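Local structure of spore coat polysaccharide biosynthesis protein SpsE (Bacillus subtilis, 1VLI) at residues 61-66 with 115-120; 65-70 with 95-100; 167-172 with 298-303; 192-197 with 305-310; 322-327 with 359-364. The protein probably acts as an N-acylneuraminate-9-phosphate synthase-type enzyme in the biosynthesis of spore coat polysaccharide. All blocks are in the same frame, centred on the assembly; numbering follows the deposited sequence.

Contact 1. Residues 61-66 with 115-120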
# COMPACT_ATOMS: atom_id res chain seq x y z
N VAL A 61 -9.00 -7.87 7.41
CA VAL A 61 -9.66 -6.58 7.54
C VAL A 61 -8.55 -5.60 7.76
O VAL A 61 -7.63 -5.84 8.56
CB VAL A 61 -10.69 -6.55 8.70
CG1 VAL A 61 -9.99 -6.78 10.04
CG2 VAL A 61 -11.48 -5.22 8.70
N LYS A 62 -8.60 -4.49 7.02
CA LYS A 62 -7.52 -3.54 7.03
C LYS A 62 -7.95 -2.15 7.55
O LYS A 62 -8.92 -1.58 7.02
CB LYS A 62 -6.93 -3.44 5.63
CG LYS A 62 -6.06 -2.21 5.48
CD LYS A 62 -4.75 -2.55 4.90
CE LYS A 62 -4.82 -2.39 3.36
NZ LYS A 62 -5.02 -0.98 2.97
N PHE A 63 -7.21 -1.64 8.55
CA PHE A 63 -7.41 -0.31 9.16
C PHE A 63 -6.21 0.60 8.97
O PHE A 63 -5.06 0.15 9.00
CB PHE A 63 -7.68 -0.44 10.67
CG PHE A 63 -9.06 -0.99 11.00
CD1 PHE A 63 -10.16 -0.13 11.11
CD2 PHE A 63 -9.26 -2.35 11.16
CE1 PHE A 63 -11.42 -0.62 11.37
CE2 PHE A 63 -10.54 -2.86 11.43
CZ PHE A 63 -11.62 -1.98 11.53
N GLN A 64 -6.46 1.90 8.78
CA GLN A 64 -5.39 2.90 8.81
C GLN A 64 -4.95 3.16 10.25
O GLN A 64 -5.77 3.49 11.11
CB GLN A 64 -5.86 4.21 8.21
CG GLN A 64 -4.73 5.07 7.64
CD GLN A 64 -5.26 6.38 7.06
OE1 GLN A 64 -4.96 7.45 7.57
NE2 GLN A 64 -6.04 6.28 6.00
N MSE A 65 -3.65 3.02 10.50
CA MSE A 65 -3.13 3.30 11.83
C MSE A 65 -2.42 4.63 11.94
O MSE A 65 -2.44 5.25 12.99
CB MSE A 65 -2.21 2.18 12.29
CG MSE A 65 -3.00 0.98 12.78
SE MSE A 65 -1.82 -0.37 13.57
CE MSE A 65 -0.98 0.71 14.91
N PHE A 66 -1.82 5.09 10.85
CA PHE A 66 -0.99 6.28 10.91
C PHE A 66 -1.57 7.44 10.10
O PHE A 66 -2.18 7.22 9.05
CB PHE A 66 0.44 5.92 10.53
CG PHE A 66 0.94 4.69 11.24
CD1 PHE A 66 1.45 4.78 12.54
CD2 PHE A 66 0.83 3.44 10.66
CE1 PHE A 66 1.87 3.65 13.21
CE2 PHE A 66 1.24 2.29 11.33
CZ PHE A 66 1.76 2.39 12.60
N VAL A 115 -10.65 -13.21 11.55
CA VAL A 115 -10.15 -12.42 10.45
C VAL A 115 -8.77 -11.87 10.81
O VAL A 115 -8.41 -11.71 12.00
CB VAL A 115 -11.16 -11.33 9.95
CG1 VAL A 115 -12.52 -11.94 9.69
CG2 VAL A 115 -11.31 -10.22 10.93
N ILE A 116 -7.99 -11.61 9.77
CA ILE A 116 -6.62 -11.21 9.93
C ILE A 116 -6.55 -9.70 9.82
O ILE A 116 -6.87 -9.13 8.76
CB ILE A 116 -5.73 -11.87 8.84
CG1 ILE A 116 -5.75 -13.41 8.96
CG2 ILE A 116 -4.30 -11.30 8.87
CD1 ILE A 116 -5.19 -14.13 7.71
N PHE A 117 -6.12 -9.08 10.91
CA PHE A 117 -5.91 -7.66 10.97
C PHE A 117 -4.67 -7.29 10.19
O PHE A 117 -3.60 -7.91 10.35
CB PHE A 117 -5.73 -7.22 12.42
CG PHE A 117 -5.42 -5.75 12.58
CD1 PHE A 117 -6.46 -4.81 12.72
CD2 PHE A 117 -4.10 -5.29 12.58
CE1 PHE A 117 -6.17 -3.44 12.86
CE2 PHE A 117 -3.81 -3.92 12.70
CZ PHE A 117 -4.85 -3.00 12.86
N LEU A 118 -4.82 -6.28 9.33
CA LEU A 118 -3.71 -5.72 8.57
C LEU A 118 -3.72 -4.20 8.60
O LEU A 118 -4.77 -3.57 8.65
CB LEU A 118 -3.77 -6.17 7.11
CG LEU A 118 -3.58 -7.65 6.82
CD1 LEU A 118 -3.85 -7.82 5.37
CD2 LEU A 118 -2.18 -8.12 7.15
N SER A 119 -2.53 -3.62 8.55
CA SER A 119 -2.42 -2.18 8.36
C SER A 119 -1.26 -1.83 7.40
O SER A 119 -0.53 -2.71 6.93
CB SER A 119 -2.23 -1.50 9.71
OG SER A 119 -2.66 -0.17 9.64
N THR A 120 -1.06 -0.53 7.20
CA THR A 120 -0.06 0.01 6.28
C THR A 120 1.01 0.79 7.03
O THR A 120 0.69 1.57 7.94
CB THR A 120 -0.77 0.97 5.31
OG1 THR A 120 -1.86 0.27 4.72
CG2 THR A 120 0.10 1.34 4.15
O HOH W 1 -2.55 0.49 1.56
O HOH W 2 -4.21 1.12 6.05
O HOH W 3 -1.77 3.23 8.26
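V61 and K62 pair with F117 and L118 as neighbouring parallel strands of the TIM-barrel domain. V61 N donates to I116 O at 2.8 Å, and V61 O accepts from L118 N at 2.9 Å. F63 N then reaches L118 O at 3.1 Å. F117 carries the side-chain contact. Its CG is anti to the backbone N (chi1 177°), and its CE1 meets F63 CD2 at 3.7 Å, the two side chains crossing at about a right angle. The SE atom of selenomethionine M65 lies at the edge of the F117 ring, near its plane, 4.1 Å from F117 CZ, a Met-aromatic contact. An alanine in place of F117 would probably leave F63 CD2 and M65 SE without this partner and open a gap beside them. S119 OG donates to F63 O at a short 2.5 Å. A water also donates to F63 O. V61 and F117 lie on one face of the sheet, K62 and L118 on the other. There K62 NZ makes a salt bridge with E246, and the K62 side chain comes within about 6 Å of the zinc ion. Helix 103-112 packs on V61 and F117, and strand 30-36 flanks K62 on the far side.

Contact 2. Residues 65-70 with 95-100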
# COMPACT_ATOMS: atom_id res chain seq x y z
N MSE A 65 -3.65 3.02 10.50
CA MSE A 65 -3.13 3.30 11.83
C MSE A 65 -2.42 4.63 11.94
O MSE A 65 -2.44 5.25 12.99
CB MSE A 65 -2.21 2.18 12.29
CG MSE A 65 -3.00 0.98 12.78
SE MSE A 65 -1.82 -0.37 13.57
CE MSE A 65 -0.98 0.71 14.91
N PHE A 66 -1.82 5.09 10.85
CA PHE A 66 -0.99 6.28 10.91
C PHE A 66 -1.57 7.44 10.10
O PHE A 66 -2.18 7.22 9.05
CB PHE A 66 0.44 5.92 10.53
CG PHE A 66 0.94 4.69 11.24
CD1 PHE A 66 1.45 4.78 12.54
CD2 PHE A 66 0.83 3.44 10.66
CE1 PHE A 66 1.87 3.65 13.21
CE2 PHE A 66 1.24 2.29 11.33
CZ PHE A 66 1.76 2.39 12.60
N GLN A 67 -1.38 8.66 10.62
CA GLN A 67 -1.88 9.89 9.98
C GLN A 67 -1.05 10.29 8.78
O GLN A 67 0.15 10.01 8.76
CB GLN A 67 -1.90 11.02 10.99
CG GLN A 67 -3.14 11.03 11.84
CD GLN A 67 -3.14 12.16 12.84
OE1 GLN A 67 -2.34 13.11 12.72
NE2 GLN A 67 -4.01 12.08 13.84
N ALA A 68 -1.68 10.96 7.81
CA ALA A 68 -1.04 11.26 6.53
C ALA A 68 0.05 12.35 6.59
O ALA A 68 1.00 12.35 5.79
CB ALA A 68 -2.09 11.60 5.46
N ASP A 69 -0.08 13.27 7.56
CA ASP A 69 0.85 14.40 7.76
C ASP A 69 2.33 13.98 7.81
O ASP A 69 3.18 14.62 7.19
CB ASP A 69 0.49 15.16 9.04
CG ASP A 69 -1.01 15.40 9.19
OD1 ASP A 69 -1.79 14.41 9.29
OD2 ASP A 69 -1.48 16.55 9.24
N ARG A 70 2.61 12.90 8.54
CA ARG A 70 3.97 12.37 8.75
C ARG A 70 4.65 11.98 7.43
O ARG A 70 5.86 11.74 7.39
CB ARG A 70 3.93 11.17 9.72
CG ARG A 70 3.37 9.87 9.08
CD ARG A 70 3.04 8.78 10.08
NE ARG A 70 4.25 8.26 10.72
CZ ARG A 70 4.29 7.81 11.98
NH1 ARG A 70 3.19 7.81 12.72
NH2 ARG A 70 5.43 7.36 12.49
N SER A 95 0.21 11.16 16.53
CA SER A 95 0.49 10.90 15.13
C SER A 95 -0.26 9.69 14.55
O SER A 95 -0.10 9.33 13.39
CB SER A 95 1.98 10.67 14.99
OG SER A 95 2.30 10.48 13.63
N MSE A 96 -1.11 9.07 15.36
CA MSE A 96 -1.79 7.88 14.94
C MSE A 96 -3.23 8.14 14.60
O MSE A 96 -3.80 9.08 15.11
CB MSE A 96 -1.69 6.89 16.04
CG MSE A 96 -0.41 6.13 15.92
SE MSE A 96 -0.25 4.99 17.42
CE MSE A 96 -1.97 3.81 17.10
N GLU A 97 -3.83 7.32 13.74
CA GLU A 97 -5.20 7.55 13.33
C GLU A 97 -6.21 7.16 14.37
O GLU A 97 -7.13 7.92 14.60
CB GLU A 97 -5.55 6.87 11.99
CG GLU A 97 -5.54 7.83 10.81
CD GLU A 97 -6.71 8.81 10.83
OE1 GLU A 97 -7.79 8.43 11.34
OE2 GLU A 97 -6.55 9.95 10.33
N MSE A 98 -6.08 5.98 14.98
CA MSE A 98 -7.02 5.55 16.01
C MSE A 98 -6.36 5.66 17.37
O MSE A 98 -5.13 5.54 17.46
CB MSE A 98 -7.44 4.11 15.78
CG MSE A 98 -8.05 3.82 14.44
SE MSE A 98 -8.23 1.88 14.13
CE MSE A 98 -6.27 1.46 13.80
N PRO A 99 -7.13 5.86 18.44
CA PRO A 99 -6.56 5.88 19.81
C PRO A 99 -5.79 4.60 20.14
O PRO A 99 -6.28 3.50 19.90
CB PRO A 99 -7.79 6.01 20.71
CG PRO A 99 -8.80 6.69 19.84
CD PRO A 99 -8.59 6.09 18.46
N ALA A 100 -4.59 4.75 20.68
CA ALA A 100 -3.74 3.63 21.04
C ALA A 100 -4.43 2.57 21.92
O ALA A 100 -4.08 1.38 21.85
CB ALA A 100 -2.48 4.14 21.71
O HOH W 4 -4.44 11.10 8.04
O HOH W 5 1.17 12.63 11.26
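M65, F66 and Q67 meet S95, M96 and E97 inside the long connection between barrel strand 60-63 and helix 103-112. The two arms of this loop are joined by a single backbone bridge, F66 with M96. E97 N donates to M65 O at 2.6 Å. Q67 N donates to S95 O at 3.1 Å. The apolar part is built from selenomethionines M65, M96 and M98 with the F66 ring. M65 CG touches M98 CE at 3.5 Å, and M65 CE lies 3.9 Å from M96 CE. M96 runs side by side with both M65 and F66, pointing the same way, and its CG reaches F66 CD1 at 4.1 Å. Q67 CB rests 3.4 Å from S95 O. The rest of the Q67 chain is extended and passes M96 O. R70 brings NH1 close to S95 OG at a poor angle for a bond, while its NE is held in a salt bridge with D123. One water accepts from A68 N and gives a weak bond to E97 OE2. M98 also packs on helix 103-112. Long loops of this kind, at the C-terminal ends of the strands, are characteristic of TIM-barrel enzymes.

Contact 3. Residues 167-172 with 298-303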
# COMPACT_ATOMS: atom_id res chain seq x y z
N GLY A 167 0.13 4.08 -10.67
CA GLY A 167 0.96 5.04 -11.41
C GLY A 167 2.41 4.65 -11.68
O GLY A 167 3.20 5.49 -12.11
N ALA A 168 2.75 3.37 -11.44
CA ALA A 168 4.12 2.88 -11.52
C ALA A 168 4.37 2.38 -12.92
O ALA A 168 3.43 2.02 -13.62
CB ALA A 168 4.35 1.76 -10.52
N GLU A 169 5.63 2.37 -13.32
CA GLU A 169 6.01 1.66 -14.51
C GLU A 169 6.75 0.41 -14.08
O GLU A 169 6.97 0.18 -12.88
CB GLU A 169 6.84 2.56 -15.39
CG GLU A 169 6.02 3.76 -15.79
CD GLU A 169 6.48 4.35 -17.09
OE1 GLU A 169 7.67 4.70 -17.20
OE2 GLU A 169 5.64 4.45 -17.99
N ILE A 170 7.10 -0.43 -15.05
CA ILE A 170 7.64 -1.75 -14.77
C ILE A 170 8.98 -1.71 -13.99
O ILE A 170 9.24 -2.54 -13.10
CB ILE A 170 7.65 -2.63 -16.07
CG1 ILE A 170 7.93 -4.10 -15.77
CG2 ILE A 170 8.58 -2.08 -17.15
CD1 ILE A 170 6.80 -4.83 -15.14
N SER A 171 9.77 -0.68 -14.26
CA SER A 171 11.05 -0.53 -13.61
C SER A 171 10.91 -0.20 -12.12
O SER A 171 11.72 -0.64 -11.32
CB SER A 171 11.88 0.52 -14.33
OG SER A 171 11.06 1.64 -14.59
N ASP A 172 9.88 0.56 -11.75
CA ASP A 172 9.61 0.83 -10.31
C ASP A 172 9.20 -0.45 -9.59
O ASP A 172 9.59 -0.70 -8.41
CB ASP A 172 8.49 1.86 -10.14
CG ASP A 172 8.64 3.08 -11.06
OD1 ASP A 172 9.72 3.68 -11.06
OD2 ASP A 172 7.73 3.49 -11.82
N SER A 298 -4.96 -1.63 -21.48
CA SER A 298 -3.61 -1.86 -21.99
C SER A 298 -2.72 -2.59 -20.95
O SER A 298 -2.76 -2.28 -19.75
CB SER A 298 -2.98 -0.51 -22.34
OG SER A 298 -1.66 -0.67 -22.83
N SER A 299 -1.93 -3.56 -21.44
CA SER A 299 -0.93 -4.27 -20.63
C SER A 299 0.34 -3.47 -20.33
O SER A 299 1.17 -3.90 -19.54
CB SER A 299 -0.55 -5.63 -21.25
OG SER A 299 -0.05 -5.51 -22.59
N TYR A 300 0.51 -2.31 -20.97
CA TYR A 300 1.66 -1.45 -20.65
C TYR A 300 1.42 -0.84 -19.28
O TYR A 300 0.51 -0.02 -19.11
CB TYR A 300 1.89 -0.35 -21.71
CG TYR A 300 3.08 0.54 -21.40
CD1 TYR A 300 4.38 0.01 -21.30
CD2 TYR A 300 2.91 1.90 -21.18
CE1 TYR A 300 5.49 0.82 -20.99
CE2 TYR A 300 4.01 2.73 -20.87
CZ TYR A 300 5.29 2.19 -20.77
OH TYR A 300 6.36 3.02 -20.47
N LYS A 301 2.22 -1.30 -18.30
CA LYS A 301 2.13 -0.83 -16.90
C LYS A 301 2.58 0.60 -16.88
O LYS A 301 3.74 0.88 -17.21
CB LYS A 301 3.01 -1.66 -15.96
CG LYS A 301 2.98 -1.22 -14.51
CD LYS A 301 1.56 -1.09 -14.00
CE LYS A 301 1.55 -0.77 -12.52
NZ LYS A 301 0.14 -0.77 -11.99
N THR A 302 1.67 1.49 -16.51
CA THR A 302 1.90 2.93 -16.53
C THR A 302 0.83 3.72 -15.75
O THR A 302 -0.18 3.16 -15.36
CB THR A 302 2.03 3.43 -18.01
OG1 THR A 302 2.44 4.80 -18.01
CG2 THR A 302 0.68 3.43 -18.75
N THR A 303 1.05 5.01 -15.51
CA THR A 303 0.02 5.88 -14.92
C THR A 303 -1.15 6.16 -15.89
O THR A 303 -0.96 6.22 -17.12
CB THR A 303 0.69 7.19 -14.41
OG1 THR A 303 -0.21 7.90 -13.55
CG2 THR A 303 1.00 8.14 -15.56
O HOH W 6 0.17 2.14 -13.01
O HOH W 7 6.18 -0.05 -17.70
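E169 OE2 is approached by two hydroxyls of 298-303. T302 OG1 donates to E169 OE2 at 3.2 Å, on the anti side and 20° out of the carboxylate plane. Y300 OH lies 3.0 Å from E169 OE2, with the ring and carboxylate planes 79° apart. An alanine in place of E169 would probably leave T302 OG1 without this acceptor. E169 is the N-cap residue of helix 170-181. The D172 side chain accepts from this N-cap amide, with E169 N to D172 OD2 at 2.8 Å. The next amide is served by a water that accepts from I170 N and donates to K301 O at 2.7 Å. K301 has CG anti to its backbone N (chi1 179°), which brings CG to 3.4 Å from A168 O. CD and CE of K301 continue past the same oxygen. NZ of K301 bonds T165 OG1 and a water. T303 CB packs against G167 CA at 3.7 Å. Helices 208-215 and 310-313 both border the contact: I170 and K301 rest on the first, while E169 and T303 touch the second, where R311 makes a salt bridge with D172.

Contact 4. Residues 192-197 with 305-310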
# COMPACT_ATOMS: atom_id res chain seq x y z
N HIS A 192 -1.79 -4.63 -8.41
CA HIS A 192 -2.14 -3.65 -9.43
C HIS A 192 -3.24 -2.79 -8.87
O HIS A 192 -4.04 -3.26 -8.07
CB HIS A 192 -2.62 -4.36 -10.70
CG HIS A 192 -3.20 -3.44 -11.72
ND1 HIS A 192 -2.53 -2.32 -12.18
CD2 HIS A 192 -4.38 -3.46 -12.38
CE1 HIS A 192 -3.27 -1.71 -13.08
NE2 HIS A 192 -4.39 -2.39 -13.23
N CYS A 193 -3.32 -1.55 -9.32
CA CYS A 193 -4.12 -0.58 -8.62
C CYS A 193 -4.25 0.70 -9.42
O CYS A 193 -3.31 1.09 -10.09
CB CYS A 193 -3.38 -0.28 -7.32
SG CYS A 193 -4.25 0.86 -6.29
N VAL A 194 -5.39 1.38 -9.32
CA VAL A 194 -5.58 2.73 -9.88
C VAL A 194 -5.82 3.78 -8.77
O VAL A 194 -6.74 3.62 -7.95
CB VAL A 194 -6.77 2.76 -10.83
CG1 VAL A 194 -6.83 4.08 -11.57
CG2 VAL A 194 -6.73 1.59 -11.79
N ALA A 195 -5.03 4.86 -8.74
CA ALA A 195 -5.07 5.81 -7.60
C ALA A 195 -6.29 6.73 -7.51
O ALA A 195 -6.57 7.31 -6.45
CB ALA A 195 -3.76 6.64 -7.50
N LYS A 196 -7.03 6.85 -8.61
CA LYS A 196 -8.34 7.49 -8.58
C LYS A 196 -9.35 6.72 -7.70
O LYS A 196 -9.36 5.49 -7.68
CB LYS A 196 -8.87 7.65 -10.01
CG LYS A 196 -10.11 8.54 -10.14
CD LYS A 196 -9.86 9.99 -9.69
CE LYS A 196 -11.09 10.86 -9.94
NZ LYS A 196 -10.85 12.27 -9.54
N TYR A 197 -10.18 7.45 -6.97
CA TYR A 197 -11.23 6.84 -6.18
C TYR A 197 -12.49 7.72 -6.22
O TYR A 197 -12.44 8.88 -5.80
CB TYR A 197 -10.77 6.56 -4.73
CG TYR A 197 -11.83 5.92 -3.84
CD1 TYR A 197 -12.11 4.54 -3.90
CD2 TYR A 197 -12.56 6.69 -2.91
CE1 TYR A 197 -13.10 3.96 -3.07
CE2 TYR A 197 -13.53 6.11 -2.08
CZ TYR A 197 -13.80 4.75 -2.17
OH TYR A 197 -14.76 4.20 -1.36
N ALA A 305 -4.70 8.27 -17.52
CA ALA A 305 -5.15 9.62 -17.86
C ALA A 305 -5.72 10.39 -16.65
O ALA A 305 -5.53 11.60 -16.56
CB ALA A 305 -6.15 9.59 -19.02
N ILE A 306 -6.39 9.68 -15.72
CA ILE A 306 -6.98 10.26 -14.47
C ILE A 306 -6.05 10.27 -13.23
O ILE A 306 -6.40 10.83 -12.18
CB ILE A 306 -8.36 9.61 -14.10
CG1 ILE A 306 -8.22 8.09 -13.93
CG2 ILE A 306 -9.45 10.00 -15.11
CD1 ILE A 306 -9.33 7.44 -13.14
N GLU A 307 -4.87 9.65 -13.35
CA GLU A 307 -3.81 9.78 -12.34
C GLU A 307 -2.77 10.84 -12.78
O GLU A 307 -2.51 11.80 -12.05
CB GLU A 307 -3.16 8.41 -12.04
CG GLU A 307 -4.05 7.40 -11.29
CD GLU A 307 -3.62 5.94 -11.48
OE1 GLU A 307 -3.33 5.51 -12.63
OE2 GLU A 307 -3.59 5.20 -10.49
N GLY A 308 -2.18 10.65 -13.97
CA GLY A 308 -1.32 11.66 -14.61
C GLY A 308 0.05 11.91 -13.99
O GLY A 308 0.24 12.90 -13.28
N GLU A 309 1.01 11.02 -14.31
CA GLU A 309 2.42 11.05 -13.82
C GLU A 309 2.63 11.38 -12.33
O GLU A 309 3.36 12.32 -11.96
CB GLU A 309 3.33 11.88 -14.74
CG GLU A 309 3.07 13.38 -14.73
CD GLU A 309 3.89 14.12 -15.75
OE1 GLU A 309 3.91 13.68 -16.93
OE2 GLU A 309 4.50 15.15 -15.38
N ILE A 310 1.97 10.58 -11.49
CA ILE A 310 2.11 10.68 -10.04
C ILE A 310 3.48 10.16 -9.59
O ILE A 310 3.97 10.49 -8.51
CB ILE A 310 0.96 9.93 -9.33
CG1 ILE A 310 0.66 8.59 -10.02
CG2 ILE A 310 -0.30 10.80 -9.27
CD1 ILE A 310 -0.23 7.66 -9.18
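E307 presents the flat group of this contact, a carboxylate that points at V194 and A195. V194 CG1 lies over one face of it, 3.7 Å from E307 CD. A195 CB sits near the carboxylate plane, at the edge carrying OE2, but this placement is doubtful, because E307 OE2 and the backbone N of A195 are modelled too close together. The side chains of V194 and E307 cross at about a right angle. V194 has CG1 anti to the backbone N (chi1 -171°), and this branch does the touching. The other oxygen, OE1, is hydrogen-bonded to T304 OG1, just before the segment. The 192-197 segment runs off the C-terminal end of barrel strand 188-193, the end that bears the active site in TIM barrels. Here it lies next to the metal: V194 O accepts from ND1 of H226, a zinc ligand, and so helps to fix the turn of that imidazole. C193 also touches H226. The ring of Y197 meets that of H248, the other zinc-binding histidine, with the planes at about 35°. The 305-310 segment lies across this loop, at the start of helix 310-313. I310 CD1 packs on A195 CB at 4.0 Å. I306 CD1 lies beside K196 CB and CG, at a modelled approach too short to trust. I306 also touches Y203.

Contact 5. Residues 322-327 with 359-364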
# COMPACT_ATOMS: atom_id res chain seq x y z
N ALA A 322 15.94 20.55 7.56
CA ALA A 322 16.47 21.80 8.14
C ALA A 322 17.26 22.53 7.04
O ALA A 322 17.43 21.97 5.98
CB ALA A 322 17.38 21.48 9.33
N PRO A 323 17.69 23.78 7.23
CA PRO A 323 18.59 24.39 6.24
C PRO A 323 19.97 23.71 6.27
O PRO A 323 20.52 23.45 7.34
CB PRO A 323 18.71 25.86 6.71
CG PRO A 323 17.61 26.06 7.67
CD PRO A 323 17.37 24.72 8.32
N ILE A 324 20.49 23.38 5.10
CA ILE A 324 21.82 22.78 5.04
C ILE A 324 22.80 23.78 4.47
O ILE A 324 22.54 24.42 3.46
CB ILE A 324 21.79 21.47 4.21
CG1 ILE A 324 20.82 20.45 4.84
CG2 ILE A 324 23.19 20.87 4.07
CD1 ILE A 324 20.79 19.12 4.13
N GLN A 325 23.95 23.91 5.13
CA GLN A 325 24.95 24.86 4.69
C GLN A 325 26.09 24.23 3.91
O GLN A 325 26.41 23.04 4.08
CB GLN A 325 25.46 25.65 5.87
CG GLN A 325 24.42 26.71 6.35
CD GLN A 325 25.12 27.48 7.48
OE1 GLN A 325 25.71 28.63 7.23
NE2 GLN A 325 25.13 26.85 8.74
N LYS A 326 26.69 25.04 3.04
CA LYS A 326 27.77 24.62 2.16
C LYS A 326 28.88 23.95 2.97
O LYS A 326 29.39 24.55 3.90
CB LYS A 326 28.36 25.83 1.42
CG LYS A 326 29.34 25.45 0.33
CD LYS A 326 30.16 26.62 -0.16
CE LYS A 326 30.71 26.29 -1.54
NZ LYS A 326 31.59 27.39 -2.03
N GLY A 327 29.22 22.70 2.65
CA GLY A 327 30.31 22.03 3.38
C GLY A 327 29.77 20.93 4.28
O GLY A 327 30.49 19.97 4.63
N VAL A 359 28.66 12.22 2.52
CA VAL A 359 28.70 13.17 1.43
C VAL A 359 28.35 14.54 2.01
O VAL A 359 27.65 14.60 3.02
CB VAL A 359 27.72 12.74 0.34
CG1 VAL A 359 27.59 13.80 -0.71
CG2 VAL A 359 28.20 11.44 -0.26
N ARG A 360 28.82 15.62 1.38
CA ARG A 360 28.63 17.01 1.87
C ARG A 360 27.97 17.95 0.85
O ARG A 360 28.13 17.74 -0.39
CB ARG A 360 29.97 17.60 2.26
CG ARG A 360 30.66 16.87 3.38
CD ARG A 360 32.07 17.39 3.63
NE ARG A 360 32.68 16.68 4.76
CZ ARG A 360 32.64 17.11 6.02
NH1 ARG A 360 32.01 18.24 6.33
NH2 ARG A 360 33.24 16.40 6.98
N ALA A 361 27.24 19.00 1.36
CA ALA A 361 26.58 19.94 0.43
C ALA A 361 27.62 20.80 -0.30
O ALA A 361 28.62 21.25 0.30
CB ALA A 361 25.60 20.84 1.22
N VAL A 362 27.38 21.08 -1.59
CA VAL A 362 28.28 22.04 -2.27
C VAL A 362 27.74 23.47 -2.31
O VAL A 362 28.41 24.37 -2.79
CB VAL A 362 28.75 21.56 -3.66
CG1 VAL A 362 29.35 20.18 -3.56
CG2 VAL A 362 27.62 21.61 -4.70
N ARG A 363 26.53 23.67 -1.81
CA ARG A 363 25.96 25.00 -1.66
C ARG A 363 24.88 24.94 -0.58
O ARG A 363 24.40 23.86 -0.26
CB ARG A 363 25.33 25.47 -2.97
CG ARG A 363 24.28 24.51 -3.53
CD ARG A 363 23.84 24.85 -4.94
NE ARG A 363 22.56 24.24 -5.32
CZ ARG A 363 21.94 24.48 -6.47
NH1 ARG A 363 22.49 25.31 -7.35
NH2 ARG A 363 20.78 23.89 -6.76
N ASP A 364 24.49 26.10 -0.07
CA ASP A 364 23.37 26.22 0.85
C ASP A 364 22.09 25.63 0.28
O ASP A 364 21.74 25.91 -0.85
CB ASP A 364 23.11 27.69 1.16
CG ASP A 364 24.27 28.36 1.89
OD1 ASP A 364 25.20 27.65 2.36
OD2 ASP A 364 24.31 29.59 2.04
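G327 N donates to A361 O at 2.8 Å where two loops meet, their touching parts, 324-327 and 360-364, running 123° apart. The phi of 109° at G327 would jam any CB against the carbonyl O of K326, so a glycine fits here. D364 OD1 accepts from K326 N at 3.1 Å, met nearly in line with the C-O bond. The D364 side chain lies beside that of Q325, pointing the same way. The R360 chain is extended from CG to NE and passes G327 O, with CD at 3.2 Å from that oxygen. Its NH1 then donates to G327 O at 2.9 Å, and the oxygen lies in the guanidinium plane. G327 is therefore held at both its N and its O. I324 CG2 packs on A361 CB at 3.7 Å, the apolar part of the contact. K326 passes V362 O with CG and CE, while R363 NE makes a salt bridge with D375. All this lies in the SAF (AFP-like) domain. The 322-327 segment belongs to the loop between strand 317-320 and strand 335-338. The other segment is a loop that follows helix 352-356. Further backbone bonds, I324 with I365 and A361 with E328, join the same two loops.

From the N terminus, contact 1 comes first and closes a beta-alpha-beta unit, pairing strand 60-63 with strand 116-118. Contact 2 nests inside that unit: it starts from the same residues, M65 and F66, and closes the loop that leads to helix 103-112. Contacts 3 and 4 follow and cross, since 167-172, 192-197, 298-303 and 305-310 alternate in their pairing. They tie the later barrel strands to the segment after helix 293-296, and a weak bond from K301 NZ to H192 ND1 joins them. They lie across the chain's centre from contact 1. Contact 5 comes last, in series, and closes a loop within the SAF domain, touching none of the others.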